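PDB 4N0P: pilus assembly protein CpaE from Caulobacter crescentus, which takes part in pilus assembly and, as a full-length protein, probably binds and hydrolyses ATP, this chain being its receiver-like domain. Local coordinates for residues A[24-29]-A[70-75]; A[29-34]-A[76-81]; A[104-109]-A[127-132]. One frame throughout, in Å; residues are numbered along the deposited sequence.

Contact 1 of 3, residues A[24-29]-A[70-75]; sequences TIHAFC and PTPSLV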
ATOM      1  N   THR A  24      -1.908  -8.103   8.664  1.00 18.83           N
ATOM      2  CA  THR A  24      -2.809  -8.350   7.536  1.00 18.41           C
ATOM      3  C   THR A  24      -2.614  -7.202   6.569  1.00 22.52           C
ATOM      4  O   THR A  24      -2.594  -6.032   6.995  1.00 21.72           O
ATOM      5  CB  THR A  24      -4.265  -8.496   7.987  1.00 31.31           C
ATOM      6  OG1 THR A  24      -4.572  -7.405   8.878  1.00 40.76           O
ATOM      7  CG2 THR A  24      -4.519  -9.813   8.695  1.00 28.68           C
ATOM      8  N   ILE A  25      -2.411  -7.524   5.285  1.00 18.32           N
ATOM      9  CA  ILE A  25      -2.206  -6.534   4.240  1.00 17.99           C
ATOM     10  C   ILE A  25      -3.288  -6.690   3.183  1.00 20.41           C
ATOM     11  O   ILE A  25      -3.459  -7.794   2.684  1.00 22.58           O
ATOM     12  CB  ILE A  25      -0.804  -6.665   3.549  1.00 21.40           C
ATOM     13  CG1 ILE A  25       0.379  -6.571   4.536  1.00 22.13           C
ATOM     14  CG2 ILE A  25      -0.677  -5.647   2.372  1.00 22.53           C
ATOM     15  CD1 ILE A  25       1.771  -7.004   3.899  1.00 22.33           C
ATOM     16  N   HIS A  26      -3.991  -5.623   2.837  1.00 18.53           N
ATOM     17  CA  HIS A  26      -4.959  -5.645   1.733  1.00 18.18           C
ATOM     18  C   HIS A  26      -4.421  -4.741   0.655  1.00 23.28           C
ATOM     19  O   HIS A  26      -4.208  -3.552   0.921  1.00 22.39           O
ATOM     20  CB  HIS A  26      -6.358  -5.179   2.163  1.00 18.97           C
ATOM     21  CG  HIS A  26      -7.091  -6.111   3.087  1.00 21.81           C
ATOM     22  ND1 HIS A  26      -8.332  -5.767   3.607  1.00 22.84           N
ATOM     23  CD2 HIS A  26      -6.726  -7.326   3.566  1.00 23.03           C
ATOM     24  CE1 HIS A  26      -8.671  -6.771   4.404  1.00 22.88           C
ATOM     25  NE2 HIS A  26      -7.747  -7.744   4.394  1.00 23.04           N
ATOM     26  N   ALA A  27      -4.162  -5.290  -0.550  1.00 18.67           N
ATOM     27  CA  ALA A  27      -3.645  -4.460  -1.619  1.00 18.57           C
ATOM     28  C   ALA A  27      -4.739  -4.317  -2.683  1.00 21.97           C
ATOM     29  O   ALA A  27      -5.231  -5.307  -3.198  1.00 23.44           O
ATOM     30  CB  ALA A  27      -2.369  -5.090  -2.206  1.00 20.05           C
ATOM     31  N   PHE A  28      -5.163  -3.107  -2.955  1.00 17.85           N
ATOM     32  CA  PHE A  28      -6.177  -2.821  -3.990  1.00 19.17           C
ATOM     33  C   PHE A  28      -5.445  -2.230  -5.138  1.00 25.36           C
ATOM     34  O   PHE A  28      -5.121  -1.040  -5.099  1.00 23.40           O
ATOM     35  CB  PHE A  28      -7.267  -1.857  -3.462  1.00 20.52           C
ATOM     36  CG  PHE A  28      -8.179  -2.476  -2.438  1.00 20.78           C
ATOM     37  CD1 PHE A  28      -7.816  -2.524  -1.096  1.00 22.62           C
ATOM     38  CD2 PHE A  28      -9.434  -2.957  -2.800  1.00 23.01           C
ATOM     39  CE1 PHE A  28      -8.655  -3.112  -0.154  1.00 23.22           C
ATOM     40  CE2 PHE A  28     -10.273  -3.532  -1.854  1.00 26.47           C
ATOM     41  CZ  PHE A  28      -9.872  -3.617  -0.537  1.00 25.54           C
ATOM     42  N   CYS A  29      -5.099  -3.071  -6.129  1.00 26.68           N
ATOM     43  CA  CYS A  29      -4.309  -2.652  -7.299  1.00 27.53           C
ATOM     44  C   CYS A  29      -5.194  -2.225  -8.441  1.00 31.56           C
ATOM     45  O   CYS A  29      -6.326  -2.686  -8.571  1.00 31.61           O
ATOM     46  CB  CYS A  29      -3.360  -3.764  -7.743  1.00 28.28           C
ATOM     47  SG  CYS A  29      -2.407  -4.493  -6.390  1.00 32.25           S
ATOM     48  N   PRO A  70     -13.896  -3.584   8.539  1.00 24.59           N
ATOM     49  CA  PRO A  70     -12.818  -2.811   9.198  1.00 24.86           C
ATOM     50  C   PRO A  70     -11.505  -2.893   8.409  1.00 24.88           C
ATOM     51  O   PRO A  70     -11.305  -3.839   7.622  1.00 23.66           O
ATOM     52  CB  PRO A  70     -12.676  -3.485  10.557  1.00 27.01           C
ATOM     53  CG  PRO A  70     -13.055  -4.933  10.304  1.00 30.95           C
ATOM     54  CD  PRO A  70     -14.161  -4.861   9.242  1.00 26.65           C
ATOM     55  N   THR A  71     -10.625  -1.870   8.574  1.00 19.09           N
ATOM     56  CA  THR A  71      -9.368  -1.868   7.833  1.00 19.28           C
ATOM     57  C   THR A  71      -8.327  -2.806   8.506  1.00 22.30           C
ATOM     58  O   THR A  71      -8.297  -2.899   9.751  1.00 20.91           O
ATOM     59  CB  THR A  71      -8.810  -0.453   7.673  1.00 20.27           C
ATOM     60  OG1 THR A  71      -8.816   0.190   8.939  1.00 21.25           O
ATOM     61  CG2 THR A  71      -9.610   0.398   6.682  1.00 23.04           C
ATOM     62  N   PRO A  72      -7.450  -3.465   7.679  1.00 21.56           N
ATOM     63  CA  PRO A  72      -6.405  -4.344   8.228  1.00 20.77           C
ATOM     64  C   PRO A  72      -5.207  -3.516   8.740  1.00 21.78           C
ATOM     65  O   PRO A  72      -5.244  -2.288   8.695  1.00 19.84           O
ATOM     66  CB  PRO A  72      -6.011  -5.189   6.998  1.00 23.54           C
ATOM     67  CG  PRO A  72      -6.117  -4.224   5.875  1.00 26.76           C
ATOM     68  CD  PRO A  72      -7.385  -3.444   6.199  1.00 21.94           C
ATOM     69  N   SER A  73      -4.081  -4.185   9.095  1.00 18.98           N
ATOM     70  CA  SER A  73      -2.881  -3.485   9.555  1.00 18.78           C
ATOM     71  C   SER A  73      -2.343  -2.517   8.499  1.00 21.26           C
ATOM     72  O   SER A  73      -1.941  -1.402   8.824  1.00 20.56           O
ATOM     73  CB  SER A  73      -1.774  -4.492   9.904  1.00 20.40           C
ATOM     74  OG  SER A  73      -2.266  -5.681  10.511  1.00 23.69           O
ATOM     75  N   LEU A  74      -2.372  -2.948   7.215  1.00 17.47           N
ATOM     76  CA  LEU A  74      -1.804  -2.185   6.130  1.00 18.13           C
ATOM     77  C   LEU A  74      -2.693  -2.258   4.896  1.00 20.36           C
ATOM     78  O   LEU A  74      -3.115  -3.353   4.510  1.00 20.52           O
ATOM     79  CB  LEU A  74      -0.377  -2.723   5.798  1.00 19.31           C
ATOM     80  CG  LEU A  74       0.331  -2.082   4.585  1.00 25.98           C
ATOM     81  CD1 LEU A  74       0.643  -0.643   4.851  1.00 28.03           C
ATOM     82  CD2 LEU A  74       1.647  -2.771   4.281  1.00 32.00           C
ATOM     83  N   VAL A  75      -3.015  -1.103   4.335  1.00 17.00           N
ATOM     84  CA  VAL A  75      -3.821  -0.967   3.114  1.00 17.94           C
ATOM     85  C   VAL A  75      -2.898  -0.410   2.032  1.00 22.77           C
ATOM     86  O   VAL A  75      -2.325   0.672   2.206  1.00 21.04           O
ATOM     87  CB  VAL A  75      -5.073  -0.075   3.318  1.00 22.59           C
ATOM     88  CG1 VAL A  75      -5.805   0.133   1.985  1.00 23.89           C
ATOM     89  CG2 VAL A  75      -6.026  -0.691   4.346  1.00 22.07           C
TER
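The carbonyl oxygen of L74 is met twice: H26 N donates to L74 O at 3.0 Å, and the CA hydrogen of I25 makes a softer contact with the same atom. One step back, L74 N reaches T24 O at 3.1 Å, giving the alternating ladder of two parallel strands, with I25 level with L74 and H26 level with V75. Where segment 70-75 enters its strand, a reciprocal pair of hydrogen bonds extends the ladder through side chains. T24 N points almost straight (173°) at S73 OG, 3.1 Å away, and S73 N gives a longer bond of 3.3 Å to T24 OG1. With chi1 at 48°, that hydroxyl sits between its own backbone N and carbonyl carbon, facing S73 and the CB of P72. On the face shared with V75, P72 lays its CG over the H26 imidazole in a CH-pi contact, 3.6 Å from the ring centroid and 19° off the normal. Y66 OH hydrogen-bonds to H26 ND1, while the proline packs on one face. On the other face I25 and L74 run side by side, CG1 against CD2. Here the central strand of the parallel receiver-type sheet, 74-77, joins strand 24-28, which pairs on its other edge with strand 51-55, while helix 133-144 packs against L74.

Contact 2 of 3, residues A[29-34]-A[76-81]; sequences CARPET and MVETLD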
ATOM      1  N   CYS A  29      -5.099  -3.071  -6.129  1.00 26.68           N
ATOM      2  CA  CYS A  29      -4.309  -2.652  -7.299  1.00 27.53           C
ATOM      3  C   CYS A  29      -5.194  -2.225  -8.441  1.00 31.56           C
ATOM      4  O   CYS A  29      -6.326  -2.686  -8.571  1.00 31.61           O
ATOM      5  CB  CYS A  29      -3.360  -3.764  -7.743  1.00 28.28           C
ATOM      6  SG  CYS A  29      -2.407  -4.493  -6.390  1.00 32.25           S
ATOM      7  N   ALA A  30      -4.640  -1.407  -9.306  1.00 28.03           N
ATOM      8  CA  ALA A  30      -5.348  -0.934 -10.503  1.00 28.24           C
ATOM      9  C   ALA A  30      -4.612  -1.376 -11.763  1.00 33.25           C
ATOM     10  O   ALA A  30      -5.191  -1.319 -12.860  1.00 33.71           O
ATOM     11  CB  ALA A  30      -5.469   0.590 -10.467  1.00 29.33           C
ATOM     12  N   ARG A  31      -3.327  -1.794 -11.626  1.00 27.74           N
ATOM     13  CA  ARG A  31      -2.502  -2.221 -12.759  1.00 26.15           C
ATOM     14  C   ARG A  31      -2.063  -3.670 -12.594  1.00 28.58           C
ATOM     15  O   ARG A  31      -1.641  -4.052 -11.495  1.00 25.03           O
ATOM     16  CB  ARG A  31      -1.270  -1.321 -12.925  1.00 26.14           C
ATOM     17  CG  ARG A  31      -1.638   0.111 -13.252  1.00 34.86           C
ATOM     18  CD  ARG A  31      -0.445   1.034 -13.256  1.00 49.72           C
ATOM     19  NE  ARG A  31      -0.871   2.417 -13.004  1.00 65.77           N
ATOM     20  CZ  ARG A  31      -1.275   3.279 -13.938  1.00 87.50           C
ATOM     21  NH1 ARG A  31      -1.286   2.925 -15.220  1.00 78.24           N
ATOM     22  NH2 ARG A  31      -1.647   4.508 -13.601  1.00 73.68           N
ATOM     23  N   PRO A  32      -2.093  -4.480 -13.673  1.00 27.28           N
ATOM     24  CA  PRO A  32      -1.676  -5.890 -13.554  1.00 27.38           C
ATOM     25  C   PRO A  32      -0.226  -6.062 -13.105  1.00 28.49           C
ATOM     26  O   PRO A  32       0.071  -7.006 -12.373  1.00 25.86           O
ATOM     27  CB  PRO A  32      -1.849  -6.429 -14.984  1.00 29.47           C
ATOM     28  CG  PRO A  32      -2.812  -5.523 -15.632  1.00 34.78           C
ATOM     29  CD  PRO A  32      -2.570  -4.171 -15.040  1.00 30.14           C
ATOM     30  N   GLU A  33       0.676  -5.152 -13.509  1.00 23.74           N
ATOM     31  CA  GLU A  33       2.091  -5.221 -13.108  1.00 24.76           C
ATOM     32  C   GLU A  33       2.237  -5.024 -11.587  1.00 25.15           C
ATOM     33  O   GLU A  33       3.103  -5.647 -10.975  1.00 24.04           O
ATOM     34  CB  GLU A  33       2.972  -4.202 -13.869  1.00 27.30           C
ATOM     35  CG  GLU A  33       2.406  -2.789 -13.957  1.00 41.00           C
ATOM     36  CD  GLU A  33       1.675  -2.480 -15.247  1.00 69.29           C
ATOM     37  OE1 GLU A  33       0.685  -3.183 -15.550  1.00 36.85           O
ATOM     38  OE2 GLU A  33       2.074  -1.517 -15.940  1.00 77.15           O
ATOM     39  N   THR A  34       1.387  -4.169 -10.988  1.00 22.38           N
ATOM     40  CA  THR A  34       1.443  -3.928  -9.545  1.00 21.93           C
ATOM     41  C   THR A  34       0.939  -5.171  -8.801  1.00 23.99           C
ATOM     42  O   THR A  34       1.566  -5.581  -7.831  1.00 22.76           O
ATOM     43  CB  THR A  34       0.616  -2.687  -9.202  1.00 30.35           C
ATOM     44  OG1 THR A  34       1.127  -1.583  -9.954  1.00 26.46           O
ATOM     45  CG2 THR A  34       0.595  -2.382  -7.691  1.00 29.47           C
ATOM     46  N   MET A  76      -2.734  -1.142   0.931  1.00 19.05           N
ATOM     47  CA  MET A  76      -1.924  -0.671  -0.199  1.00 18.49           C
ATOM     48  C   MET A  76      -2.879  -0.315  -1.324  1.00 21.94           C
ATOM     49  O   MET A  76      -3.790  -1.098  -1.620  1.00 21.26           O
ATOM     50  CB  MET A  76      -0.923  -1.750  -0.656  1.00 21.58           C
ATOM     51  CG  MET A  76       0.090  -2.114   0.394  1.00 26.15           C
ATOM     52  SD  MET A  76       1.317  -3.312  -0.237  1.00 30.87           S
ATOM     53  CE  MET A  76       2.221  -2.325  -1.330  1.00 27.86           C
ATOM     54  N   VAL A  77      -2.768   0.900  -1.878  1.00 19.20           N
ATOM     55  CA  VAL A  77      -3.736   1.334  -2.890  1.00 19.35           C
ATOM     56  C   VAL A  77      -3.049   1.919  -4.118  1.00 23.89           C
ATOM     57  O   VAL A  77      -1.946   2.457  -4.053  1.00 23.27           O
ATOM     58  CB  VAL A  77      -4.776   2.333  -2.330  1.00 21.92           C
ATOM     59  CG1 VAL A  77      -5.701   1.669  -1.306  1.00 21.50           C
ATOM     60  CG2 VAL A  77      -4.093   3.577  -1.748  1.00 21.44           C
ATOM     61  N   GLU A  78      -3.784   1.904  -5.237  1.00 21.79           N
ATOM     62  CA  GLU A  78      -3.299   2.438  -6.495  1.00 21.17           C
ATOM     63  C   GLU A  78      -4.505   2.955  -7.273  1.00 26.29           C
ATOM     64  O   GLU A  78      -5.611   2.442  -7.100  1.00 26.04           O
ATOM     65  CB  GLU A  78      -2.599   1.292  -7.239  1.00 21.94           C
ATOM     66  CG  GLU A  78      -1.926   1.616  -8.540  1.00 24.67           C
ATOM     67  CD  GLU A  78      -1.358   0.409  -9.258  1.00 42.12           C
ATOM     68  OE1 GLU A  78      -2.023  -0.656  -9.264  1.00 32.46           O
ATOM     69  OE2 GLU A  78      -0.253   0.538  -9.833  1.00 32.34           O
ATOM     70  N   THR A  79      -4.307   3.960  -8.116  1.00 26.55           N
ATOM     71  CA  THR A  79      -5.403   4.457  -8.970  1.00 28.18           C
ATOM     72  C   THR A  79      -4.871   4.699 -10.389  1.00 33.96           C
ATOM     73  O   THR A  79      -3.690   4.998 -10.541  1.00 32.94           O
ATOM     74  CB  THR A  79      -6.059   5.721  -8.377  1.00 37.43           C
ATOM     75  OG1 THR A  79      -7.134   6.122  -9.241  1.00 43.51           O
ATOM     76  CG2 THR A  79      -5.078   6.882  -8.215  1.00 35.35           C
ATOM     77  N   LEU A  80      -5.736   4.609 -11.407  1.00 34.65           N
ATOM     78  CA  LEU A  80      -5.354   4.951 -12.786  1.00 36.28           C
ATOM     79  C   LEU A  80      -5.743   6.403 -13.140  1.00 43.03           C
ATOM     80  O   LEU A  80      -5.456   6.859 -14.247  1.00 43.34           O
ATOM     81  CB  LEU A  80      -6.092   4.018 -13.772  1.00 36.88           C
ATOM     82  CG  LEU A  80      -5.837   2.520 -13.702  1.00 41.61           C
ATOM     83  CD1 LEU A  80      -7.015   1.758 -14.296  1.00 43.14           C
ATOM     84  CD2 LEU A  80      -4.590   2.161 -14.447  1.00 41.23           C
ATOM     85  N   ASP A  81      -6.426   7.110 -12.221  1.00 41.43           N
ATOM     86  CA  ASP A  81      -7.049   8.391 -12.536  1.00 43.05           C
ATOM     87  C   ASP A  81      -6.285   9.723 -12.253  1.00 49.00           C
ATOM     88  O   ASP A  81      -6.835  10.783 -12.564  1.00 50.15           O
ATOM     89  CB  ASP A  81      -8.433   8.448 -11.879  1.00 45.68           C
ATOM     90  CG  ASP A  81      -9.415   7.434 -12.439  1.00 60.42           C
ATOM     91  OD1 ASP A  81      -9.299   7.088 -13.640  1.00 60.65           O
ATOM     92  OD2 ASP A  81     -10.324   7.015 -11.694  1.00 70.63           O
TER
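Past the C-terminal ends of two parallel strands the backbones stay close, with C29 CA 5.3 Å from E78 CA and A30 CA similarly near T79 CA, and the cross-links now run to a side chain. This is the C-terminal end of the sheet, where receiver domains have their phosphorylation site, and E78, at the end of strand 74-77, probably stands where canonical receivers carry their phospho-acceptor aspartate. The E78 side chain is fully extended (chi1 -176°, chi2 -175°), which carries its carboxylate across into the loop before helix 32-42. E78 OE1 takes two backbone donors from the same face of the carboxylate: A30 N at 2.7 Å, only modestly out of plane and on the anti side, and R31 N at 2.9 Å, from well above the plane. Its partner E78 OE2 receives a short hydrogen bond from T34 OG1, 2.5 Å, on the syn side; T34 OG1 in turn accepts from Q129 NE2. Both carboxylate oxygens are therefore tied to the loop and first turn of helix 32-42, for which R31 is the N-cap residue. R31 crosses E78 at about a right angle, its NE making a long salt bridge of 3.7 Å to E78 OE2 at the edge of the guanidinium. L80 CG packs on A30 CB, while L80 CD2 lies over the centre of that guanidinium, 3.5 Å from R31 CZ.

Contact 3 of 3, residues A[104-109]-A[127-132]; sequences VVVGQT and LTQPLG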
ATOM      1  N   VAL A 104      -0.293   2.758   2.270  1.00 19.68           N
ATOM      2  CA  VAL A 104       0.826   2.877   1.339  1.00 19.09           C
ATOM      3  C   VAL A 104       0.205   3.096  -0.043  1.00 22.68           C
ATOM      4  O   VAL A 104      -0.704   2.367  -0.416  1.00 20.34           O
ATOM      5  CB  VAL A 104       1.752   1.627   1.384  1.00 22.02           C
ATOM      6  CG1 VAL A 104       2.736   1.645   0.225  1.00 21.73           C
ATOM      7  CG2 VAL A 104       2.505   1.555   2.714  1.00 22.45           C
ATOM      8  N   VAL A 105       0.720   4.054  -0.796  1.00 19.45           N
ATOM      9  CA  VAL A 105       0.217   4.336  -2.135  1.00 18.70           C
ATOM     10  C   VAL A 105       1.249   3.864  -3.149  1.00 22.63           C
ATOM     11  O   VAL A 105       2.429   4.125  -2.982  1.00 21.21           O
ATOM     12  CB  VAL A 105      -0.104   5.859  -2.299  1.00 22.15           C
ATOM     13  CG1 VAL A 105      -0.443   6.216  -3.768  1.00 22.01           C
ATOM     14  CG2 VAL A 105      -1.223   6.305  -1.332  1.00 21.84           C
ATOM     15  N   VAL A 106       0.789   3.184  -4.209  1.00 19.99           N
ATOM     16  CA  VAL A 106       1.649   2.787  -5.319  1.00 19.77           C
ATOM     17  C   VAL A 106       1.218   3.652  -6.501  1.00 25.30           C
ATOM     18  O   VAL A 106       0.040   3.671  -6.833  1.00 26.19           O
ATOM     19  CB  VAL A 106       1.572   1.276  -5.648  1.00 24.42           C
ATOM     20  CG1 VAL A 106       2.510   0.945  -6.810  1.00 25.16           C
ATOM     21  CG2 VAL A 106       1.904   0.421  -4.423  1.00 24.49           C
ATOM     22  N   GLY A 107       2.142   4.391  -7.090  1.00 24.80           N
ATOM     23  CA  GLY A 107       1.801   5.260  -8.216  1.00 25.43           C
ATOM     24  C   GLY A 107       2.795   5.173  -9.355  1.00 30.33           C
ATOM     25  O   GLY A 107       3.832   4.544  -9.209  1.00 28.75           O
ATOM     26  N   GLN A 108       2.515   5.805 -10.493  1.00 32.43           N
ATOM     27  CA  GLN A 108       3.493   5.756 -11.595  1.00 34.00           C
ATOM     28  C   GLN A 108       4.163   7.106 -11.773  1.00 36.64           C
ATOM     29  O   GLN A 108       5.032   7.227 -12.640  1.00 37.73           O
ATOM     30  CB  GLN A 108       2.845   5.343 -12.950  1.00 36.09           C
ATOM     31  CG  GLN A 108       1.945   4.104 -12.945  1.00 58.23           C
ATOM     32  CD  GLN A 108       2.639   2.797 -12.621  1.00 84.72           C
ATOM     33  OE1 GLN A 108       2.358   2.160 -11.598  1.00 81.48           O
ATOM     34  NE2 GLN A 108       3.503   2.331 -13.516  1.00 79.12           N
ATOM     35  N   THR A 109       3.764   8.117 -10.974  1.00 30.13           N
ATOM     36  CA  THR A 109       4.331   9.448 -11.147  0.50 30.05           C
ATOM     37  C   THR A 109       5.400   9.756 -10.118  1.00 32.72           C
ATOM     38  O   THR A 109       5.238   9.576  -8.902  1.00 31.02           O
ATOM     39  CB  THR A 109       3.265  10.536 -11.160  0.50 38.45           C
ATOM     40  OG1 THR A 109       2.547  10.496  -9.932  0.50 38.96           O
ATOM     41  CG2 THR A 109       2.319  10.413 -12.361  0.50 37.03           C
ATOM     42  N   LEU A 127       5.213   4.449  -3.226  1.00 23.04           N
ATOM     43  CA  LEU A 127       6.122   3.648  -4.039  1.00 24.30           C
ATOM     44  C   LEU A 127       5.905   3.932  -5.497  1.00 26.90           C
ATOM     45  O   LEU A 127       4.763   3.972  -5.948  1.00 27.34           O
ATOM     46  CB  LEU A 127       5.915   2.151  -3.755  1.00 24.71           C
ATOM     47  CG  LEU A 127       6.170   1.678  -2.328  1.00 30.05           C
ATOM     48  CD1 LEU A 127       5.808   0.210  -2.198  1.00 31.66           C
ATOM     49  CD2 LEU A 127       7.630   1.891  -1.915  1.00 34.05           C
ATOM     50  N   THR A 128       7.012   4.198  -6.227  1.00 25.85           N
ATOM     51  CA  THR A 128       6.904   4.548  -7.636  1.00 26.11           C
ATOM     52  C   THR A 128       7.374   3.398  -8.475  1.00 32.37           C
ATOM     53  O   THR A 128       8.524   2.957  -8.364  1.00 30.57           O
ATOM     54  CB  THR A 128       7.707   5.835  -7.991  1.00 39.02           C
ATOM     55  OG1 THR A 128       7.534   6.824  -6.978  1.00 46.43           O
ATOM     56  CG2 THR A 128       7.313   6.411  -9.351  1.00 39.59           C
ATOM     57  N   GLN A 129       6.474   2.910  -9.300  1.00 33.44           N
ATOM     58  CA  GLN A 129       6.762   1.850 -10.234  1.00 36.08           C
ATOM     59  C   GLN A 129       7.699   2.404 -11.320  1.00 44.47           C
ATOM     60  O   GLN A 129       7.628   3.604 -11.612  1.00 44.81           O
ATOM     61  CB  GLN A 129       5.454   1.311 -10.823  1.00 38.36           C
ATOM     62  CG  GLN A 129       4.723   0.337  -9.912  1.00 55.03           C
ATOM     63  CD  GLN A 129       4.827  -1.062 -10.466  1.00 78.51           C
ATOM     64  OE1 GLN A 129       5.918  -1.649 -10.563  1.00 70.83           O
ATOM     65  NE2 GLN A 129       3.696  -1.600 -10.899  1.00 71.96           N
ATOM     66  N   PRO A 130       8.629   1.606 -11.876  1.00 43.31           N
ATOM     67  CA  PRO A 130       8.865   0.173 -11.625  1.00 43.30           C
ATOM     68  C   PRO A 130       9.649  -0.080 -10.335  1.00 45.49           C
ATOM     69  O   PRO A 130      10.646   0.574 -10.032  1.00 45.22           O
ATOM     70  CB  PRO A 130       9.636  -0.274 -12.870  1.00 45.65           C
ATOM     71  CG  PRO A 130      10.383   0.941 -13.312  1.00 50.54           C
ATOM     72  CD  PRO A 130       9.523   2.128 -12.932  1.00 46.23           C
ATOM     73  N   LEU A 131       9.159  -1.057  -9.583  1.00 40.91           N
ATOM     74  CA  LEU A 131       9.683  -1.556  -8.314  1.00 39.86           C
ATOM     75  C   LEU A 131      10.024  -3.013  -8.424  1.00 36.19           C
ATOM     76  O   LEU A 131       9.416  -3.711  -9.230  1.00 33.18           O
ATOM     77  CB  LEU A 131       8.565  -1.461  -7.255  1.00 41.08           C
ATOM     78  CG  LEU A 131       8.154  -0.137  -6.720  1.00 47.11           C
ATOM     79  CD1 LEU A 131       6.642  -0.038  -6.713  1.00 47.29           C
ATOM     80  CD2 LEU A 131       8.694   0.047  -5.321  1.00 49.98           C
ATOM     81  N   GLY A 132      10.876  -3.492  -7.526  1.00 31.54           N
ATOM     82  CA  GLY A 132      11.156  -4.914  -7.396  1.00 30.34           C
ATOM     83  C   GLY A 132      10.519  -5.441  -6.108  1.00 30.14           C
ATOM     84  O   GLY A 132      10.258  -4.666  -5.175  1.00 26.21           O
TER
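Strand 102-107 and the edge strand 125-128 pair here in parallel at the C-terminal end of the sheet, and the pairing carries on into the loops that follow. Three backbone hydrogen bonds make the ladder: L127 N to V105 O at 2.8 Å, G107 N to L127 O, and Q129 N to G107 O at 3.1 Å, the last lying just beyond strand 125-128. Helix 112-120 links the two strands, so the contact closes a beta-alpha-beta unit. The peptide between Q129 and P130 is cis, as it commonly is after the last strand of receiver domains, where a lysine usually stands in place of Q129. On the face bearing V106 and L127, V106 CG1 reaches Q129 CG at 3.9 Å and L131 CD1 at 4.2 Å, and V104 CG1 touches L127 CD1. Q108 bends at chi2 (-65°), bringing its amide alongside Q129 with the two amide planes 82° apart; Q108 OE1 lies 3.3 Å from Q129 CB. The Q129 amide is itself held through NE2 by T34 of helix 32-42, while OE1 accepts a weak bond from L131 N.

Overall arrangement
From the N terminus, strand 24-28 opens contact 1 and runs through C29, which both contacts share, into the loop that starts contact 2. The chain then makes helix 32-42, strand 51-55 and helix 58-65 before strand 74-77 closes contact 1 at its entry and contact 2 at its exit. The two contacts cross, with M76 continuing the strand pairing beside H26 and F28. Contact 3 follows in series, closing the loop around helix 112-120. Strand 102-107 is also the other neighbour of 74-77, bonded through V75, V77, V104 and V106, so the three contacts span four of the five parallel strands. Contacts 2 and 3 meet again at T34 and Q129, joining helix 32-42 to the loop after the last strand.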